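Side-chain contacts in 2'-deoxycytidine 5'-triphosphate deaminase (Agrobacterium tumefaciens, PDB 2R9Q), which probably catalyses the hydrolytic deamination of dCTP to dUTP, a route to precursors for thymidylate synthesis: residues 240-245 with 258-263; 204-209 with 313-318; 39-44 with 338-343; 123-128 with 162-167. All coordinates share one frame; numbering follows the deposited sequence.

In the fold
All four contacts are buried; none is a surface contact. Contact 4 lies nearest the centre of the chain and contact 1 farthest out. Contacts 1 and 2 both belong to the C-terminal half and share a sheet. Their strands 261-269 and 311-319 are neighbours, and Tyr261 O and Val317 N probably make a hydrogen bond. Contacts 3 and 4 meet on the neighbouring strands 42-46 and 162-170, where Asp44 pairs with Arg162. Of the four, only contact 3 has one segment in each half. Contacts 1 to 3 are largely apolar, carried by methyl groups and rings. Contact 4 adds a water held between two hydroxyls.

Contact 1 of 4, residues 240-245 with 258-263; sequences DFWEPL and DEFYIL
Trp242 and Ile262 meet on one face of a sheet, while Leu245 and Tyr261 meet on the other. From its CB, Trp242 sends CG anti to the carbonyl carbon (chi1 -64°). Together with a chi2 of -82°, this turns the CD1-NE1 edge toward Ile262. CD1 lies 3.8 Å from Ile262 CD1. The next atom, NE1, comes closer to the same methyl, at 3.5 Å from Ile262 CD1. Phe260 also reaches the indole at its rim: its CZ sits close to the indole plane, 4.2 Å from Trp242 NE1. The NE1 nitrogen also makes a weak hydrogen bond to Arg118 O. CB of Phe241 lies over one indole face, toward its rim. The indole also packs edge-to-face with Phe153.

On the other side, Leu245 CD1 comes up in the plane of the Tyr261 ring, at its edge. It is 3.7 Å from Tyr261 CD1, and the two side chains run at about a right angle. The Tyr261 hydroxyl is hydrogen-bonded to Asp256 N.

Strands 242-246 and 261-269 are not direct neighbours, because strand 216-221 runs between them. These side chains therefore reach past the middle strand, where Tyr219 touches Trp242 and Arg220 touches Leu245. Strand 252-255 adds Leu253 against both Leu245 and Tyr261.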
# COMPACT_ATOMS: atom_id res chain seq x y z
N ASP B 240 -7.10 -19.04 -9.16
CA ASP B 240 -5.92 -18.61 -8.43
C ASP B 240 -5.29 -17.30 -8.93
O ASP B 240 -4.17 -16.96 -8.52
CB ASP B 240 -4.94 -19.78 -8.18
CG ASP B 240 -4.44 -20.41 -9.42
OD1 ASP B 240 -4.14 -19.64 -10.38
OD2 ASP B 240 -4.32 -21.66 -9.41
N PHE B 241 -6.06 -16.56 -9.75
CA PHE B 241 -5.75 -15.19 -10.17
C PHE B 241 -6.88 -14.18 -9.96
O PHE B 241 -6.64 -13.01 -9.70
CB PHE B 241 -5.36 -15.17 -11.64
CG PHE B 241 -4.08 -15.86 -11.90
CD1 PHE B 241 -2.88 -15.24 -11.59
CD2 PHE B 241 -4.06 -17.16 -12.42
CE1 PHE B 241 -1.69 -15.86 -11.81
CE2 PHE B 241 -2.85 -17.81 -12.62
CZ PHE B 241 -1.66 -17.16 -12.31
N TRP B 242 -8.11 -14.65 -10.12
CA TRP B 242 -9.29 -13.79 -10.06
C TRP B 242 -10.21 -14.31 -8.97
O TRP B 242 -10.24 -15.50 -8.73
CB TRP B 242 -9.96 -13.78 -11.43
CG TRP B 242 -9.14 -13.17 -12.56
CD1 TRP B 242 -9.01 -11.84 -12.85
CD2 TRP B 242 -8.36 -13.87 -13.53
NE1 TRP B 242 -8.20 -11.67 -13.94
CE2 TRP B 242 -7.79 -12.90 -14.38
CE3 TRP B 242 -8.10 -15.24 -13.78
CZ2 TRP B 242 -6.96 -13.24 -15.49
CZ3 TRP B 242 -7.26 -15.60 -14.86
CH2 TRP B 242 -6.70 -14.59 -15.70
N GLU B 243 -10.89 -13.40 -8.29
CA GLU B 243 -11.91 -13.75 -7.32
C GLU B 243 -13.24 -13.39 -7.94
O GLU B 243 -13.46 -12.23 -8.25
CB GLU B 243 -11.83 -12.94 -6.03
CG GLU B 243 -10.54 -13.03 -5.28
CD GLU B 243 -10.45 -12.03 -4.14
OE1 GLU B 243 -11.34 -11.14 -4.03
OE2 GLU B 243 -9.48 -12.14 -3.34
N PRO B 244 -14.15 -14.38 -8.07
CA PRO B 244 -15.51 -14.12 -8.59
C PRO B 244 -16.30 -13.26 -7.62
O PRO B 244 -16.10 -13.36 -6.43
CB PRO B 244 -16.14 -15.50 -8.72
CG PRO B 244 -15.16 -16.48 -8.23
CD PRO B 244 -13.95 -15.80 -7.75
N LEU B 245 -17.14 -12.40 -8.16
CA LEU B 245 -17.94 -11.47 -7.36
C LEU B 245 -19.40 -11.68 -7.74
O LEU B 245 -19.75 -11.81 -8.93
CB LEU B 245 -17.55 -10.00 -7.61
CG LEU B 245 -16.13 -9.48 -7.40
CD1 LEU B 245 -16.03 -8.01 -7.86
CD2 LEU B 245 -15.64 -9.67 -5.93
N ASP B 258 -7.37 0.44 -4.84
CA ASP B 258 -6.20 -0.47 -5.04
C ASP B 258 -6.53 -1.75 -5.84
O ASP B 258 -5.64 -2.48 -6.21
CB ASP B 258 -5.58 -0.89 -3.69
CG ASP B 258 -5.23 0.30 -2.77
OD1 ASP B 258 -5.58 0.21 -1.55
OD2 ASP B 258 -4.63 1.32 -3.26
N GLU B 259 -7.80 -2.02 -6.08
CA GLU B 259 -8.19 -3.22 -6.78
C GLU B 259 -8.47 -3.00 -8.27
O GLU B 259 -8.60 -1.90 -8.75
CB GLU B 259 -9.41 -3.82 -6.09
CG GLU B 259 -9.24 -4.16 -4.59
CD GLU B 259 -8.25 -5.28 -4.30
OE1 GLU B 259 -8.25 -6.32 -5.01
OE2 GLU B 259 -7.49 -5.14 -3.33
N PHE B 260 -8.52 -4.07 -9.03
CA PHE B 260 -9.05 -3.96 -10.38
C PHE B 260 -10.14 -4.98 -10.59
O PHE B 260 -10.11 -6.05 -10.02
CB PHE B 260 -7.92 -3.95 -11.43
CG PHE B 260 -7.71 -5.22 -12.15
CD1 PHE B 260 -8.10 -5.33 -13.48
CD2 PHE B 260 -7.06 -6.28 -11.54
CE1 PHE B 260 -7.91 -6.47 -14.17
CE2 PHE B 260 -6.84 -7.45 -12.23
CZ PHE B 260 -7.26 -7.56 -13.55
N TYR B 261 -11.13 -4.57 -11.36
CA TYR B 261 -12.38 -5.26 -11.51
C TYR B 261 -12.63 -5.55 -12.99
O TYR B 261 -12.49 -4.67 -13.83
CB TYR B 261 -13.54 -4.44 -10.92
CG TYR B 261 -13.44 -4.16 -9.43
CD1 TYR B 261 -14.07 -4.99 -8.51
CD2 TYR B 261 -12.71 -3.10 -8.95
CE1 TYR B 261 -13.97 -4.77 -7.16
CE2 TYR B 261 -12.60 -2.87 -7.60
CZ TYR B 261 -13.24 -3.70 -6.68
OH TYR B 261 -13.15 -3.45 -5.27
N ILE B 262 -13.01 -6.78 -13.32
CA ILE B 262 -13.45 -7.12 -14.67
C ILE B 262 -14.96 -7.24 -14.61
O ILE B 262 -15.50 -8.10 -13.93
CB ILE B 262 -12.82 -8.44 -15.23
CG1 ILE B 262 -11.30 -8.32 -15.34
CG2 ILE B 262 -13.40 -8.78 -16.58
CD1 ILE B 262 -10.61 -9.67 -15.48
N LEU B 263 -15.61 -6.35 -15.34
CA LEU B 263 -17.04 -6.19 -15.30
C LEU B 263 -17.63 -6.16 -16.70
O LEU B 263 -16.90 -6.12 -17.70
CB LEU B 263 -17.39 -4.91 -14.51
CG LEU B 263 -16.98 -4.85 -13.04
CD1 LEU B 263 -17.19 -3.44 -12.53
CD2 LEU B 263 -17.74 -5.88 -12.20

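Contact 2 of 4, residues 204-209 with 313-318; sequences LSIDLK and AVLEVR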
# COMPACT_ATOMS: atom_id res chain seq x y z
N LEU B 204 -22.18 3.15 -22.98
CA LEU B 204 -22.15 1.84 -22.36
C LEU B 204 -22.36 1.98 -20.86
O LEU B 204 -21.72 2.79 -20.20
CB LEU B 204 -20.84 1.11 -22.71
CG LEU B 204 -20.69 0.71 -24.20
CD1 LEU B 204 -19.27 0.35 -24.57
CD2 LEU B 204 -21.61 -0.40 -24.61
N SER B 205 -23.28 1.19 -20.32
CA SER B 205 -23.58 1.23 -18.91
C SER B 205 -23.27 -0.12 -18.27
O SER B 205 -23.16 -1.13 -18.94
CB SER B 205 -25.04 1.64 -18.69
OG SER B 205 -25.92 0.73 -19.30
N ILE B 206 -23.12 -0.11 -16.94
CA ILE B 206 -22.64 -1.27 -16.21
C ILE B 206 -23.76 -2.18 -15.74
O ILE B 206 -24.75 -1.72 -15.21
CB ILE B 206 -21.68 -0.85 -15.03
CG1 ILE B 206 -20.70 -1.98 -14.72
CG2 ILE B 206 -22.45 -0.39 -13.81
CD1 ILE B 206 -19.52 -2.02 -15.70
N ASP B 207 -23.59 -3.48 -15.94
CA ASP B 207 -24.53 -4.48 -15.45
C ASP B 207 -24.05 -5.07 -14.15
O ASP B 207 -23.10 -5.86 -14.13
CB ASP B 207 -24.69 -5.59 -16.47
CG ASP B 207 -25.94 -6.41 -16.23
OD1 ASP B 207 -26.34 -6.66 -15.05
OD2 ASP B 207 -26.54 -6.81 -17.25
N LEU B 208 -24.73 -4.72 -13.07
CA LEU B 208 -24.42 -5.19 -11.73
C LEU B 208 -25.54 -6.09 -11.14
O LEU B 208 -25.54 -6.40 -9.95
CB LEU B 208 -24.15 -3.96 -10.85
CG LEU B 208 -22.72 -3.54 -10.52
CD1 LEU B 208 -21.70 -4.13 -11.48
CD2 LEU B 208 -22.60 -2.01 -10.43
N LYS B 209 -26.47 -6.53 -11.98
CA LYS B 209 -27.61 -7.35 -11.54
C LYS B 209 -27.22 -8.82 -11.36
O LYS B 209 -27.70 -9.49 -10.44
CB LYS B 209 -28.82 -7.20 -12.46
CG LYS B 209 -30.07 -6.64 -11.78
CD LYS B 209 -30.07 -5.12 -11.67
CE LYS B 209 -31.37 -4.57 -11.10
NZ LYS B 209 -31.59 -4.96 -9.66
N ALA B 313 -19.80 -5.84 -23.95
CA ALA B 313 -18.43 -5.45 -23.74
C ALA B 313 -18.00 -5.74 -22.28
O ALA B 313 -18.71 -5.42 -21.31
CB ALA B 313 -18.22 -4.01 -24.10
N VAL B 314 -16.83 -6.39 -22.16
CA VAL B 314 -16.19 -6.66 -20.89
C VAL B 314 -15.31 -5.47 -20.59
O VAL B 314 -14.57 -5.06 -21.43
CB VAL B 314 -15.34 -7.91 -20.94
CG1 VAL B 314 -14.71 -8.19 -19.58
CG2 VAL B 314 -16.15 -9.07 -21.46
N LEU B 315 -15.44 -4.90 -19.39
CA LEU B 315 -14.83 -3.62 -19.03
C LEU B 315 -13.91 -3.79 -17.82
O LEU B 315 -14.26 -4.46 -16.86
CB LEU B 315 -15.93 -2.60 -18.66
CG LEU B 315 -17.04 -2.34 -19.70
CD1 LEU B 315 -18.37 -1.94 -19.01
CD2 LEU B 315 -16.64 -1.31 -20.77
N GLU B 316 -12.74 -3.17 -17.87
CA GLU B 316 -11.90 -3.06 -16.68
C GLU B 316 -12.14 -1.69 -16.04
O GLU B 316 -11.84 -0.67 -16.61
CB GLU B 316 -10.41 -3.33 -16.95
CG GLU B 316 -10.08 -4.75 -17.46
CD GLU B 316 -10.33 -4.89 -18.94
OE1 GLU B 316 -9.89 -4.00 -19.69
OE2 GLU B 316 -10.99 -5.87 -19.36
N VAL B 317 -12.69 -1.72 -14.84
CA VAL B 317 -13.04 -0.52 -14.10
C VAL B 317 -12.19 -0.43 -12.84
O VAL B 317 -11.98 -1.42 -12.12
CB VAL B 317 -14.56 -0.53 -13.75
CG1 VAL B 317 -14.95 0.63 -12.88
CG2 VAL B 317 -15.40 -0.63 -15.00
N ARG B 318 -11.66 0.76 -12.63
CA ARG B 318 -10.92 1.11 -11.44
C ARG B 318 -11.44 2.46 -10.91
O ARG B 318 -11.77 3.36 -11.67
CB ARG B 318 -9.44 1.27 -11.73
CG ARG B 318 -8.64 0.01 -11.98
CD ARG B 318 -7.17 0.44 -12.33
NE ARG B 318 -6.13 -0.52 -11.94
CZ ARG B 318 -5.65 -0.69 -10.70
NH1 ARG B 318 -4.70 -1.59 -10.51
NH2 ARG B 318 -6.12 0.00 -9.66
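This contact is a piece of the core between two antiparallel sheets of the C-terminal half, which belongs to the dUTPase clan. Strand 202-205 edges the four-stranded sheet within this chain. Strand 311-319 lies inside the five-stranded one. Ile206 carries the packing. Its CG1 branch extends anti to the backbone N (chi1 -153°), and CD1 at the tip of that branch makes the touch. CD1 of Ile206 lies 3.5 Å from CD1 of Leu315, with the two side chains approaching at a slant. The same Ile206 CD1 is 4.4 Å from CG2 of Val317, a looser approach. One methyl thus meets two residues on the same side of strand 311-319. Two residues earlier, the CB of Leu204 also points toward the strand.

Beyond Ile206 the chain turns. Asp207 OD1 accepts a hydrogen bond from the backbone N of Lys209 at 3.1 Å, with an N-H...O angle of 156°, which makes an Asx turn. The other carboxylate oxygen, OD2, forms a salt bridge with Arg312, just ahead of the second segment. Asp207 therefore links the turn to the end of the facing strand.

Neighbouring strands complete the packing. Val332 of strand 331-339 touches Ile206 and Leu315. Leu263 of strand 261-269 packs on Ile206, and Val291 of strand 289-292 packs on Leu315.

Contact 3 of 4, residues 39-44 with 338-343; sequences QPASLD and EHMLEK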
# COMPACT_ATOMS: atom_id res chain seq x y z
N GLN B 39 -5.14 -8.26 -37.60
CA GLN B 39 -6.52 -8.33 -37.22
C GLN B 39 -7.28 -7.60 -38.33
O GLN B 39 -6.66 -6.96 -39.19
CB GLN B 39 -6.74 -7.69 -35.83
CG GLN B 39 -5.83 -8.21 -34.72
CD GLN B 39 -5.95 -9.69 -34.51
OE1 GLN B 39 -7.00 -10.27 -34.75
NE2 GLN B 39 -4.87 -10.31 -34.09
N PRO B 40 -8.62 -7.73 -38.33
CA PRO B 40 -9.49 -7.04 -39.31
C PRO B 40 -9.22 -5.53 -39.50
O PRO B 40 -9.24 -5.07 -40.63
CB PRO B 40 -10.89 -7.31 -38.76
CG PRO B 40 -10.78 -8.56 -38.01
CD PRO B 40 -9.41 -8.60 -37.43
N ALA B 41 -8.94 -4.78 -38.42
CA ALA B 41 -8.70 -3.32 -38.49
C ALA B 41 -7.53 -2.81 -37.61
O ALA B 41 -7.53 -1.65 -37.17
CB ALA B 41 -9.97 -2.60 -38.14
N SER B 42 -6.54 -3.69 -37.39
CA SER B 42 -5.35 -3.39 -36.59
C SER B 42 -4.31 -4.49 -36.75
O SER B 42 -4.58 -5.54 -37.33
CB SER B 42 -5.69 -3.22 -35.10
OG SER B 42 -6.38 -4.36 -34.60
N LEU B 43 -3.12 -4.25 -36.24
CA LEU B 43 -2.05 -5.21 -36.20
C LEU B 43 -1.46 -5.32 -34.79
O LEU B 43 -1.08 -4.34 -34.17
CB LEU B 43 -0.99 -4.78 -37.20
CG LEU B 43 0.41 -5.39 -37.17
CD1 LEU B 43 0.46 -6.77 -37.80
CD2 LEU B 43 1.36 -4.41 -37.80
N ASP B 44 -1.41 -6.54 -34.28
CA ASP B 44 -0.59 -6.90 -33.10
C ASP B 44 0.89 -6.59 -33.30
O ASP B 44 1.45 -6.80 -34.38
CB ASP B 44 -0.76 -8.36 -32.72
CG ASP B 44 -2.09 -8.64 -32.05
OD1 ASP B 44 -2.94 -7.71 -32.02
OD2 ASP B 44 -2.27 -9.77 -31.55
N GLU B 338 -15.93 4.49 -36.45
CA GLU B 338 -15.11 5.05 -37.49
C GLU B 338 -15.25 4.17 -38.74
O GLU B 338 -15.36 2.93 -38.64
CB GLU B 338 -13.67 5.12 -36.99
CG GLU B 338 -12.72 5.97 -37.82
CD GLU B 338 -11.30 6.02 -37.28
OE1 GLU B 338 -11.04 5.57 -36.12
OE2 GLU B 338 -10.43 6.54 -38.03
N HIS B 339 -15.29 4.81 -39.92
CA HIS B 339 -15.36 4.11 -41.21
C HIS B 339 -14.11 3.32 -41.53
O HIS B 339 -12.99 3.79 -41.37
CB HIS B 339 -15.56 5.08 -42.38
CG HIS B 339 -16.92 5.70 -42.45
ND1 HIS B 339 -17.99 5.09 -43.07
CD2 HIS B 339 -17.36 6.90 -42.01
CE1 HIS B 339 -19.05 5.88 -42.97
NE2 HIS B 339 -18.69 6.98 -42.33
N MET B 340 -14.32 2.11 -42.03
CA MET B 340 -13.26 1.38 -42.67
C MET B 340 -13.03 1.96 -44.06
O MET B 340 -13.95 2.49 -44.68
CB MET B 340 -13.66 -0.08 -42.76
CG MET B 340 -13.79 -0.76 -41.41
SD MET B 340 -12.32 -0.82 -40.40
CE MET B 340 -11.31 -2.03 -41.26
N LEU B 341 -11.78 1.90 -44.52
CA LEU B 341 -11.41 2.23 -45.89
C LEU B 341 -11.95 1.19 -46.88
O LEU B 341 -12.45 1.55 -47.93
CB LEU B 341 -9.89 2.30 -46.06
CG LEU B 341 -9.16 3.63 -45.87
CD1 LEU B 341 -7.68 3.43 -46.19
CD2 LEU B 341 -9.78 4.71 -46.74
N GLU B 342 -11.82 -0.10 -46.54
CA GLU B 342 -12.46 -1.20 -47.26
C GLU B 342 -12.92 -2.26 -46.25
O GLU B 342 -12.62 -2.15 -45.05
CB GLU B 342 -11.50 -1.81 -48.30
N LYS B 343 -13.62 -3.27 -46.73
CA LYS B 343 -14.09 -4.36 -45.89
C LYS B 343 -12.92 -5.30 -45.59
O LYS B 343 -12.16 -5.62 -46.49
CB LYS B 343 -15.22 -5.14 -46.57
CG LYS B 343 -16.01 -6.08 -45.63
CD LYS B 343 -17.05 -6.95 -46.41
CE LYS B 343 -18.28 -7.38 -45.54
NZ LYS B 343 -17.95 -8.37 -44.43
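Apolar packing carries this contact, and Met340 and Ala41 supply it. The Met340 side chain leaves with CG anti to the carbonyl carbon (chi1 -65°), then bends at both later torsions, which turns its end toward Ala41. The terminal methyl CE is only 3.4 Å from Ala41 CB, tighter than a usual carbon pair. The sulfur is close as well, with Met340 SD 3.7 Å from Ala41 CB. The methyl also borders a polar atom: Met340 CE lies 3.7 Å from Pro40 O.

Polar bonds hold the turn that presents Ala41. Within it, Gln39 N donates to Ser42 O at 2.8 Å, closing the tight link between strands 38-39 and 42-46. Ala41 is held by its backbone: its N is hydrogen-bonded to Asp298 OD1 and its O is hydrogen-bonded to Arg167 NE. The methyl is thus fixed in front of the methionine.

The contact joins the hairpin turn of the N-terminal half to the chain just after strand 331-339. Ile12 of strand 11-12 and Ala276 of strand 275-281 each touch both Ala41 and Met340.

Contact 4 of 4, residues 123-128 with 162-167; sequences TRVMTD and RLSQIR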
# COMPACT_ATOMS: atom_id res chain seq x y z
N THR B 123 0.50 -0.33 -20.37
CA THR B 123 1.35 -0.24 -21.56
C THR B 123 1.17 1.12 -22.28
O THR B 123 0.11 1.72 -22.22
CB THR B 123 1.12 -1.43 -22.58
OG1 THR B 123 -0.18 -1.37 -23.15
CG2 THR B 123 1.32 -2.79 -21.92
N ARG B 124 2.24 1.56 -22.92
CA ARG B 124 2.29 2.75 -23.76
C ARG B 124 3.23 2.48 -24.94
O ARG B 124 4.38 2.11 -24.75
CB ARG B 124 2.87 3.94 -23.00
CG ARG B 124 2.10 4.38 -21.81
CD ARG B 124 0.84 5.07 -22.21
NE ARG B 124 0.20 5.70 -21.06
CZ ARG B 124 -0.75 5.14 -20.33
NH1 ARG B 124 -1.20 3.91 -20.59
NH2 ARG B 124 -1.27 5.81 -19.32
N VAL B 125 2.73 2.65 -26.16
CA VAL B 125 3.60 2.74 -27.33
C VAL B 125 4.27 4.12 -27.47
O VAL B 125 3.62 5.17 -27.35
CB VAL B 125 2.88 2.35 -28.60
CG1 VAL B 125 3.82 2.41 -29.78
CG2 VAL B 125 2.33 0.96 -28.47
N MET B 126 5.58 4.11 -27.65
CA MET B 126 6.29 5.35 -27.96
C MET B 126 7.03 5.33 -29.30
O MET B 126 7.47 4.28 -29.79
CB MET B 126 7.18 5.84 -26.79
CG MET B 126 8.04 4.81 -26.12
SD MET B 126 8.91 5.41 -24.65
CE MET B 126 10.04 6.59 -25.29
N THR B 127 7.06 6.52 -29.91
CA THR B 127 7.77 6.82 -31.13
C THR B 127 8.95 7.75 -30.83
O THR B 127 8.98 8.42 -29.80
CB THR B 127 6.87 7.50 -32.23
OG1 THR B 127 6.25 8.69 -31.73
CG2 THR B 127 5.87 6.61 -32.77
N ASP B 128 9.92 7.76 -31.73
CA ASP B 128 10.95 8.81 -31.77
C ASP B 128 10.25 10.17 -31.87
O ASP B 128 9.23 10.31 -32.56
CB ASP B 128 11.88 8.64 -32.97
CG ASP B 128 12.91 7.50 -32.81
OD1 ASP B 128 12.99 6.81 -31.76
OD2 ASP B 128 13.68 7.31 -33.78
N ARG B 162 2.74 -10.51 -27.61
CA ARG B 162 1.87 -9.52 -28.22
C ARG B 162 1.01 -8.92 -27.14
O ARG B 162 0.16 -9.59 -26.62
CB ARG B 162 1.04 -10.17 -29.30
CG ARG B 162 1.85 -10.47 -30.53
CD ARG B 162 1.45 -11.71 -31.26
NE ARG B 162 0.05 -11.63 -31.65
CZ ARG B 162 -0.58 -12.44 -32.49
NH1 ARG B 162 0.04 -13.43 -33.09
NH2 ARG B 162 -1.86 -12.23 -32.75
N LEU B 163 1.27 -7.67 -26.76
CA LEU B 163 0.52 -7.03 -25.68
C LEU B 163 -0.34 -5.88 -26.20
O LEU B 163 -1.36 -5.53 -25.62
CB LEU B 163 1.44 -6.59 -24.56
CG LEU B 163 2.22 -7.59 -23.68
CD1 LEU B 163 3.38 -8.23 -24.43
CD2 LEU B 163 2.79 -6.88 -22.47
N SER B 164 0.01 -5.41 -27.38
CA SER B 164 -0.50 -4.18 -27.92
C SER B 164 -0.86 -4.33 -29.37
O SER B 164 -0.43 -5.25 -30.02
CB SER B 164 0.59 -3.13 -27.75
OG SER B 164 0.09 -1.86 -28.01
N GLN B 165 -1.67 -3.40 -29.87
CA GLN B 165 -1.99 -3.32 -31.29
C GLN B 165 -2.07 -1.89 -31.85
O GLN B 165 -2.37 -0.94 -31.14
CB GLN B 165 -3.23 -4.12 -31.64
CG GLN B 165 -4.38 -3.91 -30.78
CD GLN B 165 -5.47 -4.93 -31.01
OE1 GLN B 165 -6.64 -4.63 -30.79
NE2 GLN B 165 -5.10 -6.12 -31.47
N ILE B 166 -1.75 -1.78 -33.14
CA ILE B 166 -1.69 -0.53 -33.87
C ILE B 166 -2.76 -0.52 -35.00
O ILE B 166 -2.85 -1.46 -35.79
CB ILE B 166 -0.24 -0.27 -34.37
CG1 ILE B 166 -0.08 1.12 -34.98
CG2 ILE B 166 0.22 -1.31 -35.37
CD1 ILE B 166 1.33 1.38 -35.42
N ARG B 167 -3.58 0.52 -35.02
CA ARG B 167 -4.57 0.75 -36.08
C ARG B 167 -4.11 1.89 -36.98
O ARG B 167 -3.73 2.95 -36.50
CB ARG B 167 -5.92 1.09 -35.43
CG ARG B 167 -7.04 1.51 -36.37
CD ARG B 167 -8.37 1.48 -35.65
NE ARG B 167 -8.84 0.12 -35.34
CZ ARG B 167 -9.99 -0.17 -34.74
NH1 ARG B 167 -10.79 0.80 -34.33
NH2 ARG B 167 -10.34 -1.43 -34.52
O HOH W 1 -0.67 -0.58 -25.78
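Strands 121-127 and 162-170 belong to different sheets of the N-terminal half and come nearest at Thr123 and Ser164, whose CA atoms are 7.7 Å apart. The space between these residues holds a water. It lies 2.8 Å from Thr123 OG1 and 2.7 Å from Ser164 OG, and so bridges the two hydroxyls. The angle at the water between them is about 127°. Ser164 reaches it with OG anti to the backbone N (chi1 -169°).

The same oxygen has an apolar neighbour. Val125 CG2 comes to 3.6 Å from Ser164 OG, roughly at right angles to the direction of the water. Thr123 is two-sided too. While its OG1 faces the water, its CG2 turns to the leucine, 4.4 Å from Leu163 CD2. This is a loose touch.

The CB of Arg124 points away from segment 162-167, and the side chain folds back on its own strand. Its NH1 donates to Thr123 O at 3.0 Å, with an N-H...O angle of 154°. Thr123 O lies close to the guanidinium plane, but the donor stands well above the carbonyl plane. Through NH2 this arginine also hydrogen-bonds Gly287 O of the third subunit, joining this strand to a neighbouring subunit.

Other strands pack in from around. Leu146 of strand 143-150 touches Thr123 and Val125. Strand 106-112 brings Pro112 to Thr123 and Ala110 to Val125, and Leu45 of strand 42-46 reaches both Val125 and Ile166.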